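Local structure of bifunctional autolysin (Staphylococcus aureus subsp. aureus Mu50, 6FXO) at residues A[6-11]-A[239-244]; A[61-66]-A[216-221]; A[141-146]-A[163-168]. The protein cleaves the peptidoglycan of the staphylococcal cell wall, the part described here being its N-acetylglucosaminidase, a member of glycoside hydrolase family 73. All coordinates share one frame; numbering follows the deposited sequence.

From the N terminus the chain first runs through strand 4-9, whose partner, strand 237-242, comes only at the end of the chain: interaction 1 pairs 6-11 with 239-244 and so encloses nearly the whole molecule. Within that span lies interaction 2, where segment 61-66, which opens with 3-10 residues 61-64, meets the start of helix 216-231. Interaction 3, between the loop 141-146 and the end of helix 158-166, is a short closure enclosed by both. No pair crosses another. Interactions 1 and 2 touch, through a salt bridge from R66 to D239 and the packing of F64 on I240 and P241. Interaction 3 stands apart, with its centre about 44 Å from that of interaction 1.

Interaction 1: A[6-11]-A[239-244]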
loop_
_atom_site.group_PDB
_atom_site.type_symbol
_atom_site.label_atom_id
_atom_site.label_comp_id
_atom_site.label_asym_id
_atom_site.label_seq_id
_atom_site.Cartn_x
_atom_site.Cartn_y
_atom_site.Cartn_z
ATOM N N LYS A 6 -12.357 -9.331 -10.639
ATOM C CA LYS A 6 -12.403 -10.722 -10.418
ATOM C C LYS A 6 -13.100 -10.967 -9.036
ATOM O O LYS A 6 -12.862 -10.229 -8.082
ATOM C CB LYS A 6 -10.964 -11.237 -10.351
ATOM C CG LYS A 6 -10.899 -12.743 -10.344
ATOM C CD LYS A 6 -9.831 -13.170 -9.401
ATOM C CE LYS A 6 -9.771 -14.652 -9.242
ATOM N NZ LYS A 6 -8.692 -14.976 -8.307
ATOM N N TYR A 7 -13.955 -11.963 -8.959
ATOM C CA TYR A 7 -14.675 -12.302 -7.705
ATOM C C TYR A 7 -14.360 -13.755 -7.237
ATOM O O TYR A 7 -14.725 -14.707 -7.924
ATOM C CB TYR A 7 -16.197 -12.171 -7.849
ATOM C CG TYR A 7 -16.692 -10.782 -8.188
ATOM C CD1 TYR A 7 -17.104 -9.906 -7.190
ATOM C CD2 TYR A 7 -16.774 -10.352 -9.506
ATOM C CE1 TYR A 7 -17.586 -8.638 -7.497
ATOM C CE2 TYR A 7 -17.261 -9.093 -9.823
ATOM C CZ TYR A 7 -17.661 -8.238 -8.815
ATOM O OH TYR A 7 -18.085 -6.977 -9.143
ATOM N N ASN A 8 -13.670 -13.916 -6.075
ATOM C CA ASN A 8 -13.315 -15.224 -5.529
ATOM C C ASN A 8 -14.351 -15.658 -4.494
ATOM O O ASN A 8 -14.385 -15.122 -3.395
ATOM C CB ASN A 8 -11.878 -15.187 -4.943
ATOM C CG ASN A 8 -11.678 -15.797 -3.568
ATOM O OD1 ASN A 8 -11.703 -17.025 -3.436
ATOM N ND2 ASN A 8 -11.407 -15.022 -2.504
ATOM N N GLN A 9 -15.206 -16.621 -4.853
ATOM C CA GLN A 9 -16.219 -17.091 -3.924
ATOM C C GLN A 9 -15.729 -18.155 -2.984
ATOM O O GLN A 9 -15.646 -19.322 -3.362
ATOM C CB GLN A 9 -17.443 -17.610 -4.700
ATOM C CG GLN A 9 -18.580 -16.605 -4.786
ATOM C CD GLN A 9 -19.189 -16.581 -6.166
ATOM O OE1 GLN A 9 -20.186 -17.250 -6.451
ATOM N NE2 GLN A 9 -18.565 -15.808 -7.060
ATOM N N THR A 10 -15.394 -17.760 -1.753
ATOM C CA THR A 10 -14.916 -18.742 -0.793
ATOM C C THR A 10 -16.006 -19.783 -0.551
ATOM O O THR A 10 -15.718 -20.950 -0.288
ATOM C CB THR A 10 -14.544 -18.036 0.522
ATOM O OG1 THR A 10 -15.674 -17.286 0.977
ATOM C CG2 THR A 10 -13.343 -17.117 0.368
ATOM N N GLY A 11 -17.263 -19.342 -0.646
ATOM C CA GLY A 11 -18.397 -20.235 -0.439
ATOM C C GLY A 11 -18.667 -20.336 1.042
ATOM O O GLY A 11 -19.580 -21.019 1.501
ATOM N N ASP A 239 -10.079 -7.223 -7.128
ATOM C CA ASP A 239 -10.253 -8.620 -6.667
ATOM C C ASP A 239 -11.001 -8.604 -5.367
ATOM O O ASP A 239 -10.429 -8.239 -4.355
ATOM C CB ASP A 239 -8.838 -9.182 -6.393
ATOM C CG ASP A 239 -8.655 -10.686 -6.238
ATOM O OD1 ASP A 239 -9.571 -11.349 -5.701
ATOM O OD2 ASP A 239 -7.542 -11.180 -6.533
ATOM N N ILE A 240 -12.265 -9.015 -5.403
ATOM C CA ILE A 240 -13.177 -9.074 -4.313
ATOM C C ILE A 240 -13.552 -10.472 -3.764
ATOM O O ILE A 240 -14.117 -11.309 -4.465
ATOM C CB ILE A 240 -14.440 -8.275 -4.771
ATOM C CG1 ILE A 240 -14.042 -6.868 -5.318
ATOM C CG2 ILE A 240 -15.455 -8.136 -3.643
ATOM C CD1 ILE A 240 -15.210 -6.098 -5.983
ATOM N N PRO A 241 -13.150 -10.758 -2.534
ATOM C CA PRO A 241 -13.489 -12.055 -1.922
ATOM C C PRO A 241 -15.000 -12.180 -1.765
ATOM O O PRO A 241 -15.618 -11.157 -1.470
ATOM C CB PRO A 241 -12.837 -11.983 -0.534
ATOM C CG PRO A 241 -11.734 -10.959 -0.677
ATOM C CD PRO A 241 -12.299 -9.937 -1.638
ATOM N N GLN A 242 -15.621 -13.364 -1.916
ATOM C CA GLN A 242 -17.069 -13.346 -1.729
ATOM C C GLN A 242 -17.446 -14.372 -0.677
ATOM O O GLN A 242 -16.867 -15.455 -0.641
ATOM C CB GLN A 242 -17.827 -13.653 -3.031
ATOM C CG GLN A 242 -17.774 -12.572 -4.106
ATOM C CD GLN A 242 -19.035 -12.572 -4.943
ATOM O OE1 GLN A 242 -19.262 -13.457 -5.770
ATOM N NE2 GLN A 242 -19.855 -11.534 -4.800
ATOM N N TYR A 243 -18.406 -14.023 0.184
ATOM C CA TYR A 243 -18.837 -14.952 1.222
ATOM C C TYR A 243 -20.322 -15.204 1.003
ATOM O O TYR A 243 -21.044 -14.255 0.697
ATOM C CB TYR A 243 -18.628 -14.339 2.634
ATOM C CG TYR A 243 -17.253 -13.762 2.950
ATOM C CD1 TYR A 243 -16.193 -14.583 3.290
ATOM C CD2 TYR A 243 -17.037 -12.390 2.938
ATOM C CE1 TYR A 243 -14.951 -14.061 3.613
ATOM C CE2 TYR A 243 -15.790 -11.849 3.266
ATOM C CZ TYR A 243 -14.761 -12.686 3.604
ATOM O OH TYR A 243 -13.583 -12.112 3.967
ATOM N N LYS A 244 -20.786 -16.456 1.169
ATOM C CA LYS A 244 -22.217 -16.731 0.965
ATOM C C LYS A 244 -22.750 -17.939 1.756
ATOM O O LYS A 244 -22.605 -17.925 2.998
ATOM C CB LYS A 244 -22.546 -16.873 -0.544
ATOM C CG LYS A 244 -22.882 -15.543 -1.227
ATOM C CD LYS A 244 -23.931 -15.636 -2.341
ATOM C CE LYS A 244 -24.161 -14.269 -2.957
ATOM N NZ LYS A 244 -25.175 -14.280 -4.050
ATOM O OXT LYS A 244 -23.312 -18.871 1.139
#
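K6 and D239, Y7 and I240, N8 and P241, and Q9 and Q242 face one another as pairs in a two-stranded parallel sheet, the strand axes 4.5 Å apart. The backbone bonds alternate as parallel pairing requires: I240 N gives to K6 O, N8 N to I240 O, and Q242 N to N8 O. P241 has no amide hydrogen, yet costs this pairing no bond, because N8 N and N8 O bond to I240 and Q242 on either side of it. Past the regular pairing, T10 grips Q242 O twice, with its amide N at 3.0 Å and its hydroxyl OG1 at 2.7 Å. Threonine suits the spot: OG1 sits between backbone N and carbonyl carbon (chi1 55°), near its own amide, and is also hydrogen-bonded to M12 N.

Apolar contact lies on the face carrying Y7, I240 and Q242. The Y7 ring runs beside I240, CE1 lying 3.8 Å from I240 CD1, and the bent chain of Q242 passes obliquely by Y7 CD1. Q9 and Q242 extend side by side there, their amide planes nearly perpendicular; Q9 NE2 comes 2.8 Å from Q242 OE1, but the angle is too poor for a hydrogen bond.

Charge is on the other face. K6 NZ stays 4.3 Å from D239 OD2, beyond a salt bridge, while that oxygen is paired with K197 and R66. The lysine therefore probably adds only a diffuse attraction, and the union of the two chain ends rests mainly on backbone bonds and the doubly held Q242 carbonyl.

Interaction 2: A[61-66]-A[216-221]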
loop_
_atom_site.group_PDB
_atom_site.type_symbol
_atom_site.label_atom_id
_atom_site.label_comp_id
_atom_site.label_asym_id
_atom_site.label_seq_id
_atom_site.Cartn_x
_atom_site.Cartn_y
_atom_site.Cartn_z
ATOM N N LYS A 61 -13.757 0.582 -2.348
ATOM C CA LYS A 61 -13.363 -0.531 -3.210
ATOM C C LYS A 61 -11.847 -0.560 -3.502
ATOM O O LYS A 61 -11.373 -1.557 -3.968
ATOM C CB LYS A 61 -14.151 -0.611 -4.548
ATOM C CG LYS A 61 -14.156 0.664 -5.438
ATOM C CD LYS A 61 -15.151 0.515 -6.640
ATOM C CE LYS A 61 -15.154 1.675 -7.635
ATOM N NZ LYS A 61 -16.148 1.526 -8.766
ATOM N N TYR A 62 -11.081 0.526 -3.181
ATOM C CA TYR A 62 -9.671 0.454 -3.480
ATOM C C TYR A 62 -8.886 -0.580 -2.721
ATOM O O TYR A 62 -7.747 -0.831 -3.101
ATOM C CB TYR A 62 -9.005 1.869 -3.706
ATOM C CG TYR A 62 -9.330 2.502 -5.062
ATOM C CD1 TYR A 62 -10.589 3.028 -5.320
ATOM C CD2 TYR A 62 -8.405 2.498 -6.107
ATOM C CE1 TYR A 62 -10.930 3.518 -6.569
ATOM C CE2 TYR A 62 -8.731 3.014 -7.398
ATOM C CZ TYR A 62 -9.977 3.516 -7.600
ATOM O OH TYR A 62 -10.258 4.117 -8.806
ATOM N N GLN A 63 -9.497 -1.193 -1.624
ATOM C CA GLN A 63 -8.811 -2.208 -0.850
ATOM C C GLN A 63 -8.725 -3.483 -1.685
ATOM O O GLN A 63 -7.973 -4.380 -1.353
ATOM C CB GLN A 63 -9.456 -2.477 0.529
ATOM C CG GLN A 63 -10.873 -3.038 0.573
ATOM C CD GLN A 63 -11.370 -2.698 1.970
ATOM O OE1 GLN A 63 -11.019 -3.420 2.990
ATOM N NE2 GLN A 63 -12.189 -1.551 2.033
ATOM N N PHE A 64 -9.566 -3.565 -2.683
ATOM C CA PHE A 64 -9.595 -4.712 -3.609
ATOM C C PHE A 64 -8.766 -4.446 -4.888
ATOM O O PHE A 64 -8.703 -5.303 -5.766
ATOM C CB PHE A 64 -10.976 -5.180 -3.936
ATOM C CG PHE A 64 -11.914 -5.284 -2.765
ATOM C CD1 PHE A 64 -11.689 -6.225 -1.720
ATOM C CD2 PHE A 64 -13.000 -4.437 -2.662
ATOM C CE1 PHE A 64 -12.518 -6.258 -0.662
ATOM C CE2 PHE A 64 -13.839 -4.498 -1.563
ATOM C CZ PHE A 64 -13.596 -5.404 -0.568
ATOM N N LEU A 65 -8.189 -3.236 -5.016
ATOM C CA LEU A 65 -7.390 -2.966 -6.206
ATOM C C LEU A 65 -6.113 -3.898 -6.163
ATOM O O LEU A 65 -5.485 -3.993 -5.117
ATOM C CB LEU A 65 -6.915 -1.471 -6.252
ATOM C CG LEU A 65 -5.954 -1.039 -7.359
ATOM C CD1 LEU A 65 -6.757 -0.739 -8.722
ATOM C CD2 LEU A 65 -5.011 0.126 -6.917
ATOM N N ARG A 66 -5.712 -4.521 -7.273
ATOM C CA ARG A 66 -4.517 -5.345 -7.232
ATOM C C ARG A 66 -3.228 -4.528 -7.397
ATOM O O ARG A 66 -2.981 -3.881 -8.395
ATOM C CB ARG A 66 -4.565 -6.474 -8.311
ATOM C CG ARG A 66 -5.632 -7.568 -8.133
ATOM C CD ARG A 66 -5.256 -8.761 -7.198
ATOM N NE ARG A 66 -4.184 -9.551 -7.803
ATOM C CZ ARG A 66 -4.319 -10.727 -8.421
ATOM N NH1 ARG A 66 -5.515 -11.287 -8.536
ATOM N NH2 ARG A 66 -3.271 -11.315 -8.971
ATOM N N TRP A 216 -7.846 -0.619 9.106
ATOM C CA TRP A 216 -6.629 -0.450 8.313
ATOM C C TRP A 216 -6.741 -0.586 6.752
ATOM O O TRP A 216 -6.021 0.152 6.125
ATOM C CB TRP A 216 -5.632 -1.488 8.792
ATOM C CG TRP A 216 -4.197 -1.331 8.162
ATOM C CD1 TRP A 216 -3.145 -0.592 8.646
ATOM C CD2 TRP A 216 -3.742 -1.912 6.905
ATOM N NE1 TRP A 216 -2.052 -0.673 7.774
ATOM C CE2 TRP A 216 -2.415 -1.477 6.696
ATOM C CE3 TRP A 216 -4.344 -2.770 5.976
ATOM C CZ2 TRP A 216 -1.669 -1.880 5.586
ATOM C CZ3 TRP A 216 -3.606 -3.213 4.894
ATOM C CH2 TRP A 216 -2.271 -2.766 4.709
ATOM N N ALA A 217 -7.569 -1.521 6.146
ATOM C CA ALA A 217 -7.604 -1.579 4.679
ATOM C C ALA A 217 -8.486 -0.426 4.220
ATOM O O ALA A 217 -8.293 0.089 3.095
ATOM C CB ALA A 217 -8.126 -2.955 4.105
ATOM N N ASN A 218 -9.493 -0.095 5.035
ATOM C CA ASN A 218 -10.379 1.026 4.666
ATOM C C ASN A 218 -9.618 2.384 4.689
ATOM O O ASN A 218 -9.805 3.227 3.813
ATOM C CB ASN A 218 -11.600 1.191 5.608
ATOM C CG ASN A 218 -12.483 -0.004 5.776
ATOM O OD1 ASN A 218 -12.802 -0.671 4.786
ATOM N ND2 ASN A 218 -13.021 -0.278 6.981
ATOM N N ILE A 219 -8.752 2.566 5.671
ATOM C CA ILE A 219 -8.039 3.823 5.715
ATOM C C ILE A 219 -7.108 3.911 4.543
ATOM O O ILE A 219 -7.128 4.921 3.844
ATOM C CB ILE A 219 -7.301 3.956 7.062
ATOM C CG1 ILE A 219 -8.278 4.331 8.164
ATOM C CG2 ILE A 219 -6.121 4.934 7.000
ATOM C CD1 ILE A 219 -7.534 4.172 9.451
ATOM N N ASN A 220 -6.312 2.793 4.309
ATOM C CA ASN A 220 -5.403 2.789 3.227
ATOM C C ASN A 220 -6.158 2.861 1.875
ATOM O O ASN A 220 -5.609 3.417 0.914
ATOM C CB ASN A 220 -4.431 1.645 3.397
ATOM C CG ASN A 220 -3.555 1.921 4.633
ATOM O OD1 ASN A 220 -2.661 2.753 4.502
ATOM N ND2 ASN A 220 -3.733 1.301 5.870
ATOM N N ALA A 221 -7.390 2.347 1.791
ATOM C CA ALA A 221 -8.030 2.446 0.555
ATOM C C ALA A 221 -8.335 3.933 0.303
ATOM O O ALA A 221 -8.223 4.369 -0.867
ATOM C CB ALA A 221 -9.278 1.617 0.425
#
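Q63 reaches over A217 and ends against N218 on the first turn of helix 216-231. Its CB lies 3.8 Å from A217 CB, and farther out its OE1 comes to 3.1 Å from the same methyl. The amide nitrogen then makes the hydrogen bond that joins the segments: Q63 NE2 gives to N218 OD1 at 3.0 Å. This bond is nearly straight, 166° at the hydrogen, and it lies in the carbonyl plane of N218 and close to the amide plane of Q63, although those two planes are turned 71° from each other. An amide suits each place: the two hydrogens of Q63 NE2 serve two acceptors, N218 OD1 and L60 O, while N218 accepts at OD1 and gives from ND2 to D215 OD1. These bonds fix which way round each amide lies.

The glutamine takes the crowded position at its first torsion, CG between backbone N and carbonyl carbon (chi1 64°), and extends beyond it. CG thereby also rests over the centre of the F64 ring, 3.7 Å above its plane.

One helical turn on from A217, A221 turns its methyl to the backbone of the 3-10 turn, with A221 CB 3.5 Å from Q63 N. It also meets Y62 CB, whereas the tyrosine hydroxyl leads elsewhere, to G235 N. The small side chains at A217 and A221 let the turn come close, the nearest CA atoms, those of Y62 and A221, being 4.8 Å apart.

All five touching residues are buried. L54 of helix 51-56 and L195 of helix 195-200 add to the packing. The arrangement is a helix face lined by two alanines docked on a 3-10 turn, in the core of a GH73 glucosaminidase, a lysozyme-clan enzyme whose regular structure is mostly helix.

Interaction 3: A[141-146]-A[163-168]; sequences TKYHNV and YAKQAG
Y143 lays one face of its ring on the side chain of K165, a CH-pi contact between an irregular loop and the last turn of helix 158-166, within the glucosaminidase region assigned to the lysozyme clan. K165 CG stands 3.3 Å from the ring centroid and just 2° off the ring normal, so it is almost exactly above the middle and about equally far from all six ring carbons. The two side chains cross at a slant rather than run together. A lysine fits here because its methylene groups can cover an aromatic face while the charged end goes on elsewhere.

Torsions on both sides prepare this overlap. The tyrosine has CG anti to its carbonyl carbon (chi1 -65°), and its side chain leaves the backbone toward the helix. K165 has CG anti to its backbone N (chi1 -155°), which carries that methylene over the ring; the chain then bends, and K165 CE passes 4.1 Å from Y143 CE1. The aromatic ring also meets the helix backbone, Y143 CD2 being 3.4 Å from K165 CA.

A164 fills the adjoining place. Its methyl is turned to the loop and meets Y143 CB at 4.3 Å; being small, alanine allows the loop to lie near the helix. H144 points the opposite way, toward V172 and A175 of helix 172-180, and its ND1 is hydrogen-bonded to A125 O. The loop thus passes between two helices, turning the tyrosine to one and the histidine to the other.

N145 is anchored separately, its OD1 accepting from I149 N. Its amide nitrogen makes a weak hydrogen bond to G160 O, and that same ND2 lies 4.2 Å from A164 CB.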
loop_
_atom_site.group_PDB
_atom_site.type_symbol
_atom_site.label_atom_id
_atom_site.label_comp_id
_atom_site.label_asym_id
_atom_site.label_seq_id
_atom_site.Cartn_x
_atom_site.Cartn_y
_atom_site.Cartn_z
ATOM N N THR A 141 28.528 16.564 -1.848
ATOM C CA THR A 141 27.877 15.567 -2.690
ATOM C C THR A 141 26.938 14.708 -1.867
ATOM O O THR A 141 27.200 14.424 -0.697
ATOM C CB THR A 141 28.919 14.793 -3.510
ATOM O OG1 THR A 141 29.217 15.556 -4.683
ATOM C CG2 THR A 141 28.451 13.380 -3.878
ATOM N N LYS A 142 25.862 14.258 -2.514
ATOM C CA LYS A 142 24.873 13.435 -1.844
ATOM C C LYS A 142 24.305 12.201 -2.525
ATOM O O LYS A 142 23.979 12.211 -3.711
ATOM C CB LYS A 142 23.668 14.354 -1.561
ATOM C CG LYS A 142 23.490 15.535 -2.566
ATOM C CD LYS A 142 22.526 15.264 -3.773
ATOM C CE LYS A 142 22.205 16.487 -4.643
ATOM N NZ LYS A 142 21.326 16.201 -5.851
ATOM N N TYR A 143 24.144 11.152 -1.705
ATOM C CA TYR A 143 23.608 9.846 -2.077
ATOM C C TYR A 143 22.119 9.936 -1.550
ATOM O O TYR A 143 21.887 10.710 -0.634
ATOM C CB TYR A 143 24.532 8.756 -1.467
ATOM C CG TYR A 143 25.947 8.764 -2.043
ATOM C CD1 TYR A 143 26.902 9.695 -1.626
ATOM C CD2 TYR A 143 26.339 7.848 -3.012
ATOM C CE1 TYR A 143 28.185 9.711 -2.152
ATOM C CE2 TYR A 143 27.625 7.848 -3.546
ATOM C CZ TYR A 143 28.547 8.787 -3.115
ATOM O OH TYR A 143 29.819 8.805 -3.649
ATOM N N HIS A 144 21.137 9.180 -2.119
ATOM C CA HIS A 144 19.701 9.195 -1.729
ATOM C C HIS A 144 18.932 7.929 -1.281
ATOM O O HIS A 144 19.373 6.815 -1.519
ATOM C CB HIS A 144 18.951 9.782 -2.936
ATOM C CG HIS A 144 19.429 11.115 -3.363
ATOM N ND1 HIS A 144 18.769 12.285 -3.003
ATOM C CD2 HIS A 144 20.498 11.486 -4.110
ATOM C CE1 HIS A 144 19.437 13.310 -3.517
ATOM N NE2 HIS A 144 20.476 12.863 -4.180
ATOM N N ASN A 145 17.728 8.131 -0.663
ATOM C CA ASN A 145 16.921 7.017 -0.197
ATOM C C ASN A 145 15.479 7.372 -0.170
ATOM O O ASN A 145 15.029 7.998 0.793
ATOM C CB ASN A 145 17.259 6.700 1.208
ATOM C CG ASN A 145 17.255 5.251 1.449
ATOM O OD1 ASN A 145 16.266 4.541 1.183
ATOM N ND2 ASN A 145 18.285 4.762 2.013
ATOM N N VAL A 146 14.746 7.008 -1.203
ATOM C CA VAL A 146 13.346 7.393 -1.096
ATOM C C VAL A 146 12.445 6.338 -0.433
ATOM O O VAL A 146 11.234 6.551 -0.306
ATOM C CB VAL A 146 12.834 7.839 -2.471
ATOM C CG1 VAL A 146 13.694 8.973 -3.009
ATOM C CG2 VAL A 146 12.821 6.668 -3.447
ATOM N N TYR A 163 23.611 3.040 3.077
ATOM C CA TYR A 163 23.125 2.000 2.186
ATOM C C TYR A 163 23.056 2.570 0.811
ATOM O O TYR A 163 23.478 1.952 -0.166
ATOM C CB TYR A 163 21.742 1.538 2.639
ATOM C CG TYR A 163 21.336 0.205 2.063
ATOM C CD1 TYR A 163 21.328 -0.937 2.847
ATOM C CD2 TYR A 163 20.944 0.086 0.739
ATOM C CE1 TYR A 163 20.935 -2.165 2.329
ATOM C CE2 TYR A 163 20.552 -1.133 0.208
ATOM C CZ TYR A 163 20.548 -2.259 1.007
ATOM O OH TYR A 163 20.152 -3.464 0.482
ATOM N N ALA A 164 22.508 3.770 0.747
ATOM C CA ALA A 164 22.358 4.482 -0.499
ATOM C C ALA A 164 23.701 4.776 -1.096
ATOM O O ALA A 164 23.839 4.772 -2.316
ATOM C CB ALA A 164 21.609 5.774 -0.261
ATOM N N LYS A 165 24.701 5.040 -0.241
ATOM C CA LYS A 165 26.009 5.319 -0.801
ATOM C C LYS A 165 26.592 4.057 -1.420
ATOM O O LYS A 165 27.226 4.107 -2.472
ATOM C CB LYS A 165 26.964 5.836 0.305
ATOM C CG LYS A 165 28.132 6.700 -0.187
ATOM C CD LYS A 165 29.421 6.453 0.618
ATOM C CE LYS A 165 30.488 7.525 0.463
ATOM N NZ LYS A 165 30.625 8.369 1.694
ATOM N N GLN A 166 26.348 2.920 -0.757
ATOM C CA GLN A 166 26.825 1.618 -1.208
ATOM C C GLN A 166 26.300 1.070 -2.519
ATOM O O GLN A 166 27.020 0.351 -3.210
ATOM C CB GLN A 166 26.557 0.548 -0.108
ATOM C CG GLN A 166 27.707 0.165 0.856
ATOM C CD GLN A 166 28.691 -0.887 0.351
ATOM O OE1 GLN A 166 28.379 -2.076 0.252
ATOM N NE2 GLN A 166 29.926 -0.459 0.094
ATOM N N ALA A 167 25.050 1.411 -2.864
ATOM C CA ALA A 167 24.423 0.959 -4.089
ATOM C C ALA A 167 24.445 1.968 -5.201
ATOM O O ALA A 167 23.728 1.801 -6.181
ATOM C CB ALA A 167 22.987 0.552 -3.802
ATOM N N GLY A 168 25.221 3.036 -5.042
ATOM C CA GLY A 168 25.276 4.041 -6.080
ATOM C C GLY A 168 24.061 4.939 -6.227
ATOM O O GLY A 168 23.905 5.515 -7.297
#